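Local coordinates for urea carboxylase (Thermus thermophilus, PDB 3OEP), which is of unknown function but is a KipI-KipA homologue with cyclophilin-like domains, its assignment as an ATP-binding hydrolase being doubtful, at residues L408-A418 with A483-T492; V430-E438 with S462-A470. All coordinates share one frame; numbering follows the deposited sequence. Where two conformers were deposited one is given.

Contact 1 (L408-A418 with A483-T492); sequences LCSGPFRVARA and ARPGVEIHFT
Phe413 and Ile489 face each other as an antiparallel hydrogen-bonded pair, with Ile489 N giving its proton to Phe413 O at 2.8 Å. They belong to a cyclophilin-like domain, in which the last strand of the sheet, 488-492, pairs with both 413-418 and the first strand, 390-396, and so closes the sheet on itself. The pairing continues through Val415, which accepts a bond from Gly486 N and gives one to Val487 O. Here a type II turn, Arg484 to Val487, has a glycine at its third position, where backbone angles would jam a CB against the preceding carbonyl.

Beside this pair, on the face shared with Arg414, Glu488 shows how a single side chain can serve several neighbours. Its CB and CD pass Phe413 O at 4.1 and 4.0 Å, because a bend at chi2 (-81°) folds the chain back across the strands instead of letting it run outward. One branch, OE1, ends 3.4 Å from Pro412 CB. The other, OE2, rests against Arg414 CG and CD, 3.6 Å from each. The carboxylate and guanidinium planes are only 19° apart, yet Arg414 NH2 stays 4.8 Å from Glu488 OE2, and water 4 bridges the two by hydrogen bonds. Arg414 NH1 turns to a bound glycerol. With an alanine here, water 4 would probably lose its carboxylate acceptor, Arg414 its nearby counter-charge and Pro412 CB some of its cover.

On the buried face, Phe491 presents its edge to the face of Phe413 in an offset edge-to-face pair, the planes 67° apart. Ile489 CG2 lies over one face of the Phe491 ring, toward the rim. At the ring's edge, near its plane, Leu408 O comes within 3.4 Å of Phe491 CD2, while Phe491 N donates to water 1 at 2.9 Å.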
ATOM      1  N   LEU A 408      13.622  21.282   2.156  1.00 15.86           N
ATOM      2  CA  LEU A 408      12.844  20.525   3.135  1.00 16.46           C
ATOM      3  C   LEU A 408      13.192  20.918   4.570  1.00 18.90           C
ATOM      4  O   LEU A 408      12.322  20.944   5.430  1.00 18.64           O
ATOM      5  CB  LEU A 408      13.034  19.016   2.929  1.00 14.82           C
ATOM      6  CG  LEU A 408      12.283  18.447   1.729  1.00 13.75           C
ATOM      7  CD1 LEU A 408      12.846  17.096   1.311  1.00 17.59           C
ATOM      8  CD2 LEU A 408      10.788  18.342   2.035  1.00 14.76           C
ATOM      9  N   CYS A 409      14.460  21.248   4.821  1.00 19.86           N
ATOM     10  CA  CYS A 409      14.897  21.659   6.156  1.00 22.57           C
ATOM     11  C   CYS A 409      14.805  23.171   6.409  1.00 23.53           C
ATOM     12  O   CYS A 409      15.149  23.630   7.499  1.00 27.61           O
ATOM     13  CB  CYS A 409      16.335  21.189   6.396  1.00 21.65           C
ATOM     14  SG  CYS A 409      16.535  19.394   6.395  1.00 24.95           S
ATOM     15  N   SER A 410      14.333  23.940   5.427  1.00 23.60           N
ATOM     16  CA  SER A 410      14.473  25.408   5.451  1.00 24.70           C
ATOM     17  C   SER A 410      13.471  26.147   6.340  1.00 27.51           C
ATOM     18  O   SER A 410      13.732  27.275   6.768  1.00 30.07           O
ATOM     19  CB  SER A 410      14.409  25.977   4.029  1.00 24.77           C
ATOM     20  OG  SER A 410      13.099  25.917   3.489  1.00 24.00           O
ATOM     21  N   GLY A 411      12.331  25.519   6.602  1.00 25.69           N
ATOM     22  CA  GLY A 411      11.285  26.113   7.423  1.00 26.55           C
ATOM     23  C   GLY A 411      10.182  25.102   7.665  1.00 25.31           C
ATOM     24  O   GLY A 411      10.230  23.996   7.128  1.00 22.51           O
ATOM     25  N   PRO A 412       9.171  25.477   8.466  1.00 24.70           N
ATOM     26  CA  PRO A 412       8.112  24.534   8.807  1.00 25.06           C
ATOM     27  C   PRO A 412       7.180  24.194   7.643  1.00 23.07           C
ATOM     28  O   PRO A 412       6.879  25.045   6.793  1.00 24.36           O
ATOM     29  CB  PRO A 412       7.339  25.255   9.916  1.00 27.52           C
ATOM     30  CG  PRO A 412       7.619  26.692   9.707  1.00 27.81           C
ATOM     31  CD  PRO A 412       9.005  26.770   9.151  1.00 27.70           C
ATOM     32  N   PHE A 413       6.743  22.941   7.625  1.00 19.57           N
ATOM     33  CA  PHE A 413       5.666  22.492   6.769  1.00 18.05           C
ATOM     34  C   PHE A 413       4.435  22.272   7.643  1.00 19.28           C
ATOM     35  O   PHE A 413       4.524  22.269   8.875  1.00 20.31           O
ATOM     36  CB  PHE A 413       6.054  21.204   6.044  1.00 18.30           C
ATOM     37  CG  PHE A 413       7.062  21.412   4.952  1.00 16.88           C
ATOM     38  CD1 PHE A 413       8.403  21.620   5.253  1.00 18.17           C
ATOM     39  CD2 PHE A 413       6.667  21.426   3.626  1.00 17.55           C
ATOM     40  CE1 PHE A 413       9.334  21.826   4.238  1.00 17.94           C
ATOM     41  CE2 PHE A 413       7.591  21.634   2.609  1.00 19.62           C
ATOM     42  CZ  PHE A 413       8.927  21.836   2.919  1.00 17.64           C
ATOM     43  N   ARG A 414       3.292  22.110   6.995  1.00 18.57           N
ATOM     44  CA  ARG A 414       2.025  21.908   7.675  1.00 19.23           C
ATOM     45  C   ARG A 414       1.287  20.776   6.968  1.00 17.65           C
ATOM     46  O   ARG A 414       1.285  20.713   5.741  1.00 19.03           O
ATOM     47  CB  ARG A 414       1.208  23.204   7.612  1.00 20.83           C
ATOM     48  CG  ARG A 414      -0.009  23.241   8.510  1.00 25.86           C
ATOM     49  CD  ARG A 414      -0.613  24.647   8.544  1.00 23.99           C
ATOM     50  NE  ARG A 414      -1.245  25.015   7.271  1.00 23.78           N
ATOM     51  CZ  ARG A 414      -0.745  25.851   6.361  1.00 24.28           C
ATOM     52  NH1 ARG A 414      -1.435  26.087   5.253  1.00 23.84           N
ATOM     53  NH2 ARG A 414       0.424  26.461   6.535  1.00 28.45           N
ATOM     54  N   VAL A 415       0.667  19.881   7.735  1.00 16.93           N
ATOM     55  CA  VAL A 415      -0.064  18.762   7.144  1.00 15.04           C
ATOM     56  C   VAL A 415      -1.354  19.283   6.500  1.00 15.87           C
ATOM     57  O   VAL A 415      -2.136  19.970   7.144  1.00 15.35           O
ATOM     58  CB  VAL A 415      -0.429  17.700   8.197  1.00 14.00           C
ATOM     59  CG1 VAL A 415      -1.327  16.612   7.589  1.00 13.35           C
ATOM     60  CG2 VAL A 415       0.833  17.079   8.796  1.00 15.79           C
ATOM     61  N   ALA A 416      -1.553  18.971   5.223  1.00 14.34           N
ATOM     62  CA  ALA A 416      -2.784  19.328   4.514  1.00 17.69           C
ATOM     63  C   ALA A 416      -3.814  18.210   4.628  1.00 19.15           C
ATOM     64  O   ALA A 416      -4.997  18.458   4.875  1.00 18.98           O
ATOM     65  CB  ALA A 416      -2.487  19.617   3.053  1.00 18.15           C
ATOM     66  N   ARG A 417      -3.345  16.980   4.432  1.00 18.15           N
ATOM     67  CA  ARG A 417      -4.173  15.783   4.481  1.00 19.69           C
ATOM     68  C   ARG A 417      -3.300  14.615   4.916  1.00 18.37           C
ATOM     69  O   ARG A 417      -2.104  14.583   4.613  1.00 18.06           O
ATOM     70  CB  ARG A 417      -4.780  15.500   3.105  1.00 22.28           C
ATOM     71  N   ALA A 418      -3.891  13.668   5.640  1.00 17.62           N
ATOM     72  CA  ALA A 418      -3.152  12.515   6.148  1.00 17.09           C
ATOM     73  C   ALA A 418      -4.038  11.286   6.164  1.00 18.35           C
ATOM     74  O   ALA A 418      -5.140  11.319   6.715  1.00 19.69           O
ATOM     75  CB  ALA A 418      -2.633  12.785   7.546  1.00 17.68           C
ATOM     76  N   ALA A 483      -0.674  11.752  12.231  1.00 14.17           N
ATOM     77  CA  ALA A 483      -0.770  13.055  11.577  1.00 15.61           C
ATOM     78  C   ALA A 483      -2.229  13.428  11.324  1.00 16.14           C
ATOM     79  O   ALA A 483      -3.070  12.559  11.065  1.00 16.94           O
ATOM     80  CB  ALA A 483       0.002  13.045  10.261  1.00 15.64           C
ATOM     81  N   ARG A 484      -2.516  14.720  11.430  1.00 15.45           N
ATOM     82  CA  ARG A 484      -3.807  15.274  11.050  1.00 16.18           C
ATOM     83  C   ARG A 484      -3.589  16.667  10.465  1.00 15.12           C
ATOM     84  O   ARG A 484      -2.547  17.281  10.705  1.00 13.97           O
ATOM     85  CB  ARG A 484      -4.744  15.323  12.255  1.00 18.96           C
ATOM     86  CG  ARG A 484      -4.178  15.996  13.484  1.00 20.46           C
ATOM     87  CD  ARG A 484      -5.090  15.770  14.696  1.00 28.26           C
ATOM     88  NE  ARG A 484      -6.404  16.397  14.531  1.00 26.27           N
ATOM     89  CZ  ARG A 484      -7.476  16.141  15.281  1.00 30.90           C
ATOM     90  NH1 ARG A 484      -7.427  15.243  16.267  1.00 30.56           N
ATOM     91  NH2 ARG A 484      -8.617  16.786  15.040  1.00 30.90           N
ATOM     92  N   PRO A 485      -4.561  17.169   9.677  1.00 15.91           N
ATOM     93  CA  PRO A 485      -4.421  18.499   9.086  1.00 16.50           C
ATOM     94  C   PRO A 485      -4.064  19.572  10.109  1.00 15.47           C
ATOM     95  O   PRO A 485      -4.661  19.613  11.187  1.00 18.26           O
ATOM     96  CB  PRO A 485      -5.811  18.763   8.495  1.00 16.24           C
ATOM     97  CG  PRO A 485      -6.323  17.423   8.164  1.00 17.88           C
ATOM     98  CD  PRO A 485      -5.824  16.526   9.270  1.00 18.05           C
ATOM     99  N   GLY A 486      -3.082  20.409   9.779  1.00 16.36           N
ATOM    100  CA  GLY A 486      -2.697  21.526  10.640  1.00 16.28           C
ATOM    101  C   GLY A 486      -1.487  21.279  11.520  1.00 15.90           C
ATOM    102  O   GLY A 486      -0.907  22.232  12.050  1.00 17.75           O
ATOM    103  N   VAL A 487      -1.100  20.017  11.680  1.00 15.71           N
ATOM    104  CA  VAL A 487       0.102  19.690  12.454  1.00 16.36           C
ATOM    105  C   VAL A 487       1.331  20.272  11.767  1.00 16.27           C
ATOM    106  O   VAL A 487       1.511  20.132  10.551  1.00 16.08           O
ATOM    107  CB  VAL A 487       0.264  18.169  12.672  1.00 15.19           C
ATOM    108  CG1 VAL A 487       1.623  17.859  13.342  1.00 17.12           C
ATOM    109  CG2 VAL A 487      -0.898  17.632  13.526  1.00 16.54           C
ATOM    110  N   GLU A 488       2.171  20.938  12.556  1.00 16.92           N
ATOM    111  CA  GLU A 488       3.392  21.535  12.044  1.00 19.02           C
ATOM    112  C   GLU A 488       4.491  20.482  11.997  1.00 18.55           C
ATOM    113  O   GLU A 488       4.645  19.689  12.937  1.00 18.28           O
ATOM    114  CB  GLU A 488       3.809  22.726  12.905  1.00 21.42           C
ATOM    115  CG  GLU A 488       2.844  23.907  12.822  1.00 27.70           C
ATOM    116  CD  GLU A 488       3.056  24.775  11.585  1.00 34.12           C
ATOM    117  OE1 GLU A 488       4.211  25.179  11.329  1.00 38.89           O
ATOM    118  OE2 GLU A 488       2.066  25.080  10.883  1.00 36.91           O
ATOM    119  N   ILE A 489       5.235  20.482  10.891  1.00 18.50           N
ATOM    120  CA  ILE A 489       6.306  19.519  10.643  0.50 18.21           C
ATOM    121  C   ILE A 489       7.634  20.256  10.480  1.00 18.65           C
ATOM    122  O   ILE A 489       7.726  21.207   9.707  1.00 19.21           O
ATOM    123  CB  ILE A 489       6.039  18.703   9.358  0.50 17.05           C
ATOM    124  CG1 ILE A 489       4.654  18.042   9.400  0.50 19.86           C
ATOM    125  CG2 ILE A 489       7.125  17.645   9.159  0.50 19.40           C
ATOM    126  CD1 ILE A 489       4.461  17.090  10.565  0.50 15.73           C
ATOM    127  N   HIS A 490       8.652  19.808  11.210  1.00 18.96           N
ATOM    128  CA  HIS A 490      10.000  20.347  11.118  1.00 20.62           C
ATOM    129  C   HIS A 490      10.921  19.200  10.713  1.00 20.72           C
ATOM    130  O   HIS A 490      11.070  18.230  11.460  1.00 20.51           O
ATOM    131  CB  HIS A 490      10.437  20.912  12.473  1.00 23.86           C
ATOM    132  CG  HIS A 490       9.505  21.945  13.026  1.00 30.12           C
ATOM    133  ND1 HIS A 490       9.627  23.286  12.735  1.00 37.07           N
ATOM    134  CD2 HIS A 490       8.440  21.835  13.855  1.00 35.37           C
ATOM    135  CE1 HIS A 490       8.675  23.958  13.357  1.00 35.96           C
ATOM    136  NE2 HIS A 490       7.942  23.101  14.045  1.00 36.77           N
ATOM    137  N   PHE A 491      11.510  19.300   9.526  1.00 19.05           N
ATOM    138  CA  PHE A 491      12.451  18.297   9.050  1.00 19.11           C
ATOM    139  C   PHE A 491      13.855  18.669   9.502  1.00 20.49           C
ATOM    140  O   PHE A 491      14.236  19.847   9.448  1.00 21.01           O
ATOM    141  CB  PHE A 491      12.428  18.197   7.527  1.00 18.17           C
ATOM    142  CG  PHE A 491      11.169  17.586   6.967  1.00 17.27           C
ATOM    143  CD1 PHE A 491      10.871  16.253   7.201  1.00 19.56           C
ATOM    144  CD2 PHE A 491      10.308  18.334   6.172  1.00 18.78           C
ATOM    145  CE1 PHE A 491       9.729  15.679   6.667  1.00 18.45           C
ATOM    146  CE2 PHE A 491       9.162  17.767   5.636  1.00 16.03           C
ATOM    147  CZ  PHE A 491       8.876  16.438   5.879  1.00 18.59           C
ATOM    148  N   THR A 492      14.608  17.657   9.937  1.00 20.90           N
ATOM    149  CA  THR A 492      15.982  17.852  10.399  0.50 22.77           C
ATOM    150  C   THR A 492      16.882  16.728   9.899  1.00 22.83           C
ATOM    151  O   THR A 492      16.413  15.663   9.524  1.00 21.24           O
ATOM    152  CB  THR A 492      16.068  17.914  11.937  0.50 24.05           C
ATOM    153  OG1 THR A 492      17.435  18.091  12.331  0.50 25.94           O
ATOM    154  CG2 THR A 492      15.519  16.636  12.572  0.50 24.91           C
TER
HETATM  155  O   HOH W   1      11.520  21.751   7.999  1.00 18.70           O
HETATM  156  O   HOH W   2      13.228  22.874   9.856  1.00 39.95           O
HETATM  157  O   HOH W   3      15.988  21.785   9.863  1.00 42.20           O
HETATM  158  O   HOH W   4       2.345  26.611   8.580  1.00 32.21           O

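Contact 2 (V430-E438 with S462-A470); sequences VPGGEGLSE and SLGGYAKPA
The Tyr466 ring and the Glu434 carboxylate lie side by side and point the same way, their planes turned 42° against each other. They sit on a bulged antiparallel pairing of the cyclophilin-like domain. The carboxylate carbon comes to the ring obliquely, with Glu434 CD 3.5 Å from Tyr466 CE1, while Gly433 O sits at the ring's edge, near its plane. Glu434 reaches along the ring because CG stands opposite its own backbone N (chi1 -173°) and the chain beyond is extended. Its OE1 forms a salt bridge with Arg137, and Pro448 and Pro449 also touch the tyrosine.

The backbone carrying them is a worked case of a beta bulge. Glu434 opposes Tyr466 as a non-hydrogen-bonded pair and Glu438 opposes Gly464 as a hydrogen-bonded one. The register thus slips by two between Glu434 and Glu438, where the first chain turns a corner at Leu436; the other turns at Tyr466. Before the slip, Ala467 N bonds to Gly433 O from above the carbonyl plane, and Gly435 N bonds to Gly465 O at 2.8 Å. After it, Glu438 and Gly464 exchange two backbone bonds, Gly464 N reaching Glu438 O at 3.0 Å. A glycine makes the close fit possible: a CB on Gly465 would clash with Gly435 O.

Past the corner, Leu463 CD2 packs on the backbone of Glu438, 3.7 Å from Glu438 C. The Glu438 carboxylate turns to partners outside the pair, OE2 to a salt bridge with Arg8 and OE1 to Gln399. Since Arg137 and Arg8 both come from the N-terminal, KipI-like part of the chain, this bulged antiparallel pair joins the two halves of the protein. In the conformer given, Lys468 NZ donates to Tyr466 O at 2.7 Å, to Gln446 OE1 and to water 5, which lies 2.9 Å from Glu438 O.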
ATOM      1  N   VAL A 430       9.666  22.914  -2.852  1.00 20.51           N
ATOM      2  CA  VAL A 430      10.740  21.917  -2.936  1.00 19.52           C
ATOM      3  C   VAL A 430      10.867  21.450  -4.388  1.00 19.11           C
ATOM      4  O   VAL A 430       9.879  21.015  -4.981  1.00 19.42           O
ATOM      5  CB  VAL A 430      10.452  20.688  -2.038  1.00 18.43           C
ATOM      6  CG1 VAL A 430      11.591  19.663  -2.124  1.00 19.86           C
ATOM      7  CG2 VAL A 430      10.228  21.122  -0.589  1.00 17.74           C
ATOM      8  N   PRO A 431      12.077  21.542  -4.971  1.00 20.16           N
ATOM      9  CA  PRO A 431      12.235  21.042  -6.340  1.00 21.34           C
ATOM     10  C   PRO A 431      11.999  19.530  -6.427  1.00 21.52           C
ATOM     11  O   PRO A 431      12.507  18.768  -5.595  1.00 19.75           O
ATOM     12  CB  PRO A 431      13.682  21.401  -6.701  1.00 22.90           C
ATOM     13  CG  PRO A 431      14.349  21.757  -5.431  1.00 23.48           C
ATOM     14  CD  PRO A 431      13.309  22.165  -4.453  1.00 21.57           C
ATOM     15  N   GLY A 432      11.199  19.113  -7.403  1.00 20.41           N
ATOM     16  CA  GLY A 432      10.868  17.708  -7.573  1.00 21.25           C
ATOM     17  C   GLY A 432      11.255  17.195  -8.940  1.00 21.75           C
ATOM     18  O   GLY A 432      12.050  17.820  -9.657  1.00 23.48           O
ATOM     19  N   GLY A 433      10.701  16.047  -9.306  1.00 20.35           N
ATOM     20  CA  GLY A 433      10.999  15.445 -10.597  1.00 21.65           C
ATOM     21  C   GLY A 433      10.144  14.231 -10.877  1.00 21.77           C
ATOM     22  O   GLY A 433       9.352  13.805 -10.037  1.00 18.72           O
ATOM     23  N   GLU A 434      10.308  13.687 -12.076  1.00 23.03           N
ATOM     24  CA  GLU A 434       9.582  12.497 -12.491  1.00 23.05           C
ATOM     25  C   GLU A 434      10.431  11.694 -13.469  1.00 25.95           C
ATOM     26  O   GLU A 434      11.155  12.265 -14.287  1.00 26.58           O
ATOM     27  CB  GLU A 434       8.256  12.885 -13.148  1.00 24.21           C
ATOM     28  CG  GLU A 434       7.360  11.699 -13.462  1.00 29.00           C
ATOM     29  CD  GLU A 434       5.998  12.102 -13.988  1.00 36.13           C
ATOM     30  OE1 GLU A 434       5.845  13.250 -14.463  1.00 39.41           O
ATOM     31  OE2 GLU A 434       5.078  11.257 -13.935  1.00 39.17           O
ATOM     32  N   GLY A 435      10.327  10.372 -13.376  1.00 24.18           N
ATOM     33  CA  GLY A 435      11.031   9.455 -14.275  1.00 24.82           C
ATOM     34  C   GLY A 435      10.260   8.154 -14.372  1.00 23.65           C
ATOM     35  O   GLY A 435       9.091   8.106 -13.990  1.00 21.79           O
ATOM     36  N   LEU A 436      10.896   7.098 -14.882  1.00 24.45           N
ATOM     37  CA  LEU A 436      10.257   5.780 -14.916  1.00 25.59           C
ATOM     38  C   LEU A 436       9.902   5.344 -13.503  1.00 23.31           C
ATOM     39  O   LEU A 436      10.606   5.677 -12.546  1.00 23.08           O
ATOM     40  CB  LEU A 436      11.160   4.710 -15.553  1.00 27.37           C
ATOM     41  CG  LEU A 436      11.178   4.546 -17.072  1.00 30.86           C
ATOM     42  CD1 LEU A 436      12.190   3.465 -17.437  1.00 33.47           C
ATOM     43  CD2 LEU A 436       9.807   4.202 -17.636  1.00 30.73           C
ATOM     44  N   SER A 437       8.809   4.601 -13.375  1.00 23.08           N
ATOM     45  CA  SER A 437       8.362   4.142 -12.069  1.00 21.07           C
ATOM     46  C   SER A 437       9.393   3.208 -11.456  1.00 19.90           C
ATOM     47  O   SER A 437       9.971   2.358 -12.143  1.00 18.45           O
ATOM     48  CB  SER A 437       7.011   3.431 -12.159  1.00 23.68           C
ATOM     49  OG  SER A 437       5.981   4.354 -12.454  1.00 31.95           O
ATOM     50  N   GLU A 438       9.652   3.406 -10.172  1.00 16.68           N
ATOM     51  CA  GLU A 438      10.475   2.481  -9.418  1.00 16.30           C
ATOM     52  C   GLU A 438       9.798   2.179  -8.091  1.00 15.60           C
ATOM     53  O   GLU A 438       8.864   2.885  -7.693  1.00 14.86           O
ATOM     54  CB  GLU A 438      11.889   3.043  -9.234  1.00 19.71           C
ATOM     55  CG  GLU A 438      12.009   4.179  -8.247  1.00 22.10           C
ATOM     56  CD  GLU A 438      13.450   4.624  -8.043  1.00 27.76           C
ATOM     57  OE1 GLU A 438      13.734   5.235  -6.993  1.00 33.15           O
ATOM     58  OE2 GLU A 438      14.285   4.357  -8.927  1.00 28.21           O
ATOM     59  N   SER A 462       2.979   0.443  -4.655  1.00 15.14           N
ATOM     60  CA  SER A 462       4.285  -0.225  -4.684  0.50 15.03           C
ATOM     61  C   SER A 462       5.284   0.449  -5.618  1.00 14.58           C
ATOM     62  O   SER A 462       6.491   0.299  -5.434  1.00 13.45           O
ATOM     63  CB  SER A 462       4.129  -1.692  -5.096  0.50 15.94           C
ATOM     64  OG  SER A 462       3.742  -1.803  -6.455  0.50 17.75           O
ATOM     65  N   LEU A 463       4.767   1.175  -6.613  1.00 15.52           N
ATOM     66  CA  LEU A 463       5.567   1.847  -7.643  1.00 15.17           C
ATOM     67  C   LEU A 463       5.185   3.313  -7.798  1.00 18.62           C
ATOM     68  O   LEU A 463       4.017   3.680  -7.660  1.00 19.31           O
ATOM     69  CB  LEU A 463       5.352   1.173  -9.004  1.00 16.30           C
ATOM     70  CG  LEU A 463       5.806  -0.269  -9.152  1.00 17.52           C
ATOM     71  CD1 LEU A 463       5.361  -0.825 -10.497  1.00 25.27           C
ATOM     72  CD2 LEU A 463       7.323  -0.370  -8.992  1.00 18.47           C
ATOM     73  N   GLY A 464       6.168   4.141  -8.131  1.00 16.03           N
ATOM     74  CA  GLY A 464       5.921   5.555  -8.397  1.00 17.93           C
ATOM     75  C   GLY A 464       7.038   6.178  -9.206  1.00 18.67           C
ATOM     76  O   GLY A 464       8.208   5.833  -9.017  1.00 16.94           O
ATOM     77  N   GLY A 465       6.677   7.094 -10.107  1.00 19.63           N
ATOM     78  CA  GLY A 465       7.643   7.787 -10.955  1.00 19.42           C
ATOM     79  C   GLY A 465       8.123   9.135 -10.425  1.00 19.94           C
ATOM     80  O   GLY A 465       9.099   9.704 -10.937  1.00 21.13           O
ATOM     81  N   TYR A 466       7.457   9.662  -9.406  1.00 18.14           N
ATOM     82  CA  TYR A 466       7.872  10.944  -8.846  1.00 17.37           C
ATOM     83  C   TYR A 466       9.109  10.765  -7.982  1.00 17.11           C
ATOM     84  O   TYR A 466       9.319   9.703  -7.381  1.00 16.55           O
ATOM     85  CB  TYR A 466       6.748  11.611  -8.053  1.00 18.78           C
ATOM     86  CG  TYR A 466       5.567  12.023  -8.905  1.00 20.01           C
ATOM     87  CD1 TYR A 466       5.751  12.711 -10.107  1.00 23.74           C
ATOM     88  CD2 TYR A 466       4.267  11.738  -8.504  1.00 26.58           C
ATOM     89  CE1 TYR A 466       4.668  13.093 -10.887  1.00 27.53           C
ATOM     90  CE2 TYR A 466       3.180  12.115  -9.280  1.00 30.68           C
ATOM     91  CZ  TYR A 466       3.387  12.791 -10.465  1.00 31.37           C
ATOM     92  OH  TYR A 466       2.307  13.167 -11.235  1.00 35.06           O
ATOM     93  N   ALA A 467       9.934  11.803  -7.959  1.00 16.07           N
ATOM     94  CA  ALA A 467      11.200  11.787  -7.243  1.00 15.78           C
ATOM     95  C   ALA A 467      11.011  11.691  -5.740  1.00 15.08           C
ATOM     96  O   ALA A 467      10.074  12.277  -5.176  1.00 15.73           O
ATOM     97  CB  ALA A 467      12.003  13.044  -7.572  1.00 16.26           C
ATOM     98  N   LYS A 468      11.904  10.929  -5.108  1.00 14.83           N
ATOM     99  CA  LYS A 468      11.994  10.866  -3.660  0.50 14.13           C
ATOM    100  C   LYS A 468      13.378  11.380  -3.252  1.00 14.03           C
ATOM    101  O   LYS A 468      14.330  10.602  -3.170  1.00 13.66           O
ATOM    102  CB  LYS A 468      11.762   9.434  -3.167  0.50 15.50           C
ATOM    103  CG  LYS A 468      10.300   8.966  -3.240  0.50 19.41           C
ATOM    104  CD  LYS A 468       9.931   8.398  -4.613  0.50 19.42           C
ATOM    105  CE  LYS A 468       8.436   8.065  -4.720  0.50 19.89           C
ATOM    106  NZ  LYS A 468       7.941   7.803  -6.127  0.50 11.64           N
ATOM    107  N   PRO A 469      13.507  12.704  -3.029  1.00 14.27           N
ATOM    108  CA  PRO A 469      14.836  13.227  -2.667  1.00 14.92           C
ATOM    109  C   PRO A 469      15.261  12.899  -1.238  1.00 14.99           C
ATOM    110  O   PRO A 469      16.451  12.962  -0.916  1.00 15.41           O
ATOM    111  CB  PRO A 469      14.685  14.740  -2.854  1.00 14.50           C
ATOM    112  CG  PRO A 469      13.220  14.998  -2.730  1.00 16.16           C
ATOM    113  CD  PRO A 469      12.557  13.790  -3.329  1.00 14.26           C
ATOM    114  N   ALA A 470      14.293  12.560  -0.393  1.00 13.79           N
ATOM    115  CA  ALA A 470      14.558  12.253   0.998  1.00 13.52           C
ATOM    116  C   ALA A 470      13.643  11.141   1.489  1.00 13.30           C
ATOM    117  O   ALA A 470      12.658  10.792   0.826  1.00 12.71           O
ATOM    118  CB  ALA A 470      14.375  13.502   1.849  1.00 13.78           C
TER
HETATM  119  O   HOH W   5       9.232   5.272  -6.023  1.00 16.60           O

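Overall arrangement
Both contacts draw on one seven-stranded sheet of the cyclophilin-like domain, in which strand 390-396 lies between strand 467-472 of contact 2 and strand 488-492 of contact 1; strands 437-439 and 463-465 of contact 2 form a separate two-stranded sheet. The contacts lie about 20 Å apart, centre to centre, but apolar side chains bridge the interval: Val430 CG2 packs 3.8 Å from Phe413 CZ and 3.9 Å from Leu408 CD2, while Leu408 CD1 lies 3.9 Å from Ala470 CB. No active site is established here; one glycerol lies about 3 Å (nearest atoms) from the Arg414 side chain and another about 4 Å from that of Ser437, both probably from the crystallisation liquor.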